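Local coordinates for luciferase-like enzymeAMP-CoA-ligase (Zophobas atratus, PDB 4W8O), which probably activates carboxylic acids with ATP as an AMP-forming CoA ligase, being a luciferase-like member of the adenylate-forming (ANL) superfamily from a nonluminescent beetle, at residues K17-F20 with G21-L24. Sequence-based numbering, arbitrary orientation.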
# COMPACT_ATOMS: atom_id res chain seq x y z
N LYS A 17 6.84 9.26 16.01
CA LYS A 17 7.64 10.46 16.25
C LYS A 17 8.73 10.67 15.20
O LYS A 17 9.66 11.45 15.40
CB LYS A 17 8.27 10.40 17.65
CG LYS A 17 7.23 10.36 18.76
CD LYS A 17 7.89 10.23 20.13
CE LYS A 17 6.86 10.23 21.26
NZ LYS A 17 5.92 9.07 21.16
N ILE A 18 8.62 10.01 14.05
CA ILE A 18 9.67 10.12 13.04
C ILE A 18 9.10 10.28 11.64
O ILE A 18 7.91 10.06 11.41
CB ILE A 18 10.60 8.90 13.07
CG1 ILE A 18 9.80 7.62 12.89
CG2 ILE A 18 11.38 8.87 14.38
CD1 ILE A 18 10.68 6.44 12.58
N SER A 19 9.96 10.66 10.71
CA SER A 19 9.57 10.77 9.33
C SER A 19 9.57 9.38 8.71
O SER A 19 10.18 8.46 9.23
CB SER A 19 10.53 11.69 8.57
OG SER A 19 11.81 11.10 8.46
N PHE A 20 8.89 9.25 7.58
CA PHE A 20 8.84 8.01 6.81
C PHE A 20 10.25 7.65 6.32
O PHE A 20 10.61 6.48 6.32
CB PHE A 20 7.86 8.16 5.63
CG PHE A 20 7.72 6.93 4.77
CD1 PHE A 20 7.51 5.68 5.33
CD2 PHE A 20 7.77 7.04 3.38
CE1 PHE A 20 7.37 4.56 4.53
CE2 PHE A 20 7.64 5.92 2.58
CZ PHE A 20 7.43 4.68 3.15
N GLY A 21 11.04 8.65 5.93
CA GLY A 21 12.43 8.44 5.55
C GLY A 21 13.32 7.90 6.66
O GLY A 21 14.08 6.96 6.45
N GLU A 22 13.22 8.50 7.84
CA GLU A 22 13.94 8.01 9.03
C GLU A 22 13.54 6.58 9.37
O GLU A 22 14.38 5.75 9.74
CB GLU A 22 13.68 8.93 10.23
CG GLU A 22 14.34 10.30 10.11
CD GLU A 22 13.89 11.29 11.18
OE1 GLU A 22 12.68 11.34 11.51
OE2 GLU A 22 14.75 12.05 11.69
N PHE A 23 12.24 6.29 9.26
CA PHE A 23 11.75 4.93 9.44
C PHE A 23 12.48 3.95 8.52
O PHE A 23 13.10 3.01 8.98
CB PHE A 23 10.24 4.88 9.17
CG PHE A 23 9.68 3.49 9.11
CD1 PHE A 23 9.45 2.77 10.28
CD2 PHE A 23 9.37 2.90 7.89
CE1 PHE A 23 8.93 1.49 10.23
CE2 PHE A 23 8.84 1.62 7.84
CZ PHE A 23 8.63 0.91 9.01
N LEU A 24 12.41 4.20 7.22
CA LEU A 24 13.00 3.28 6.24
C LEU A 24 14.50 3.10 6.47
O LEU A 24 15.02 1.98 6.37
CB LEU A 24 12.74 3.79 4.82
CG LEU A 24 11.28 3.83 4.36
CD1 LEU A 24 11.16 4.65 3.09
CD2 LEU A 24 10.72 2.44 4.14
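A capping box made by Ser19 and Glu22 starts helix 20-30, the first long helix of this adenylate-forming fold. Ser19 is the N-cap: its OG accepts from Glu22 N at 3.0 Å, a place it reaches by standing between its own backbone N and carbonyl carbon (chi1 68°). In return the carboxylate of Glu22 reaches back along an extended chain, and its OE1 takes the hydrogen of Ser19 N at 2.9 Å through the anti lone pair, in an almost straight bond (179°). The other oxygen, OE2, forms a salt bridge with Lys173. Behind the box the regular helical bonds begin, with Phe23 N to Ser19 O and Leu24 N to Phe20 O both at 3.0 Å. Ile18, just ahead of the cap, lays CD1 against the backbone of Phe23, 3.6 Å from its CA, while its CB lies 3.6 Å from Glu22 OE1. One turn on, a methyl of Leu24 sits over one face of the Phe20 ring in a CH-pi contact, CD1 lying 3.9 Å from the ring centroid and displaced toward the CZ-CE2 side of the rim. Phe20 and Phe23 both pack on Leu203 of helix 199-211, whose His199 hydrogen-bonds to Phe20 N; Phe23 and Leu24 also meet helix 228-239. With an alanine at Glu22, Ser19 N is likely to lose its carboxylate acceptor and Lys173 this counter-charge, so the first turn could fray. The box thus pairs two amides with side chains, Ser19 N with Glu22 and Glu22 N with Ser19, while the Ser19 carbonyl takes Phe23 N; the negative carboxylate beside the helix N-terminus is likely to be favoured by the helix dipole.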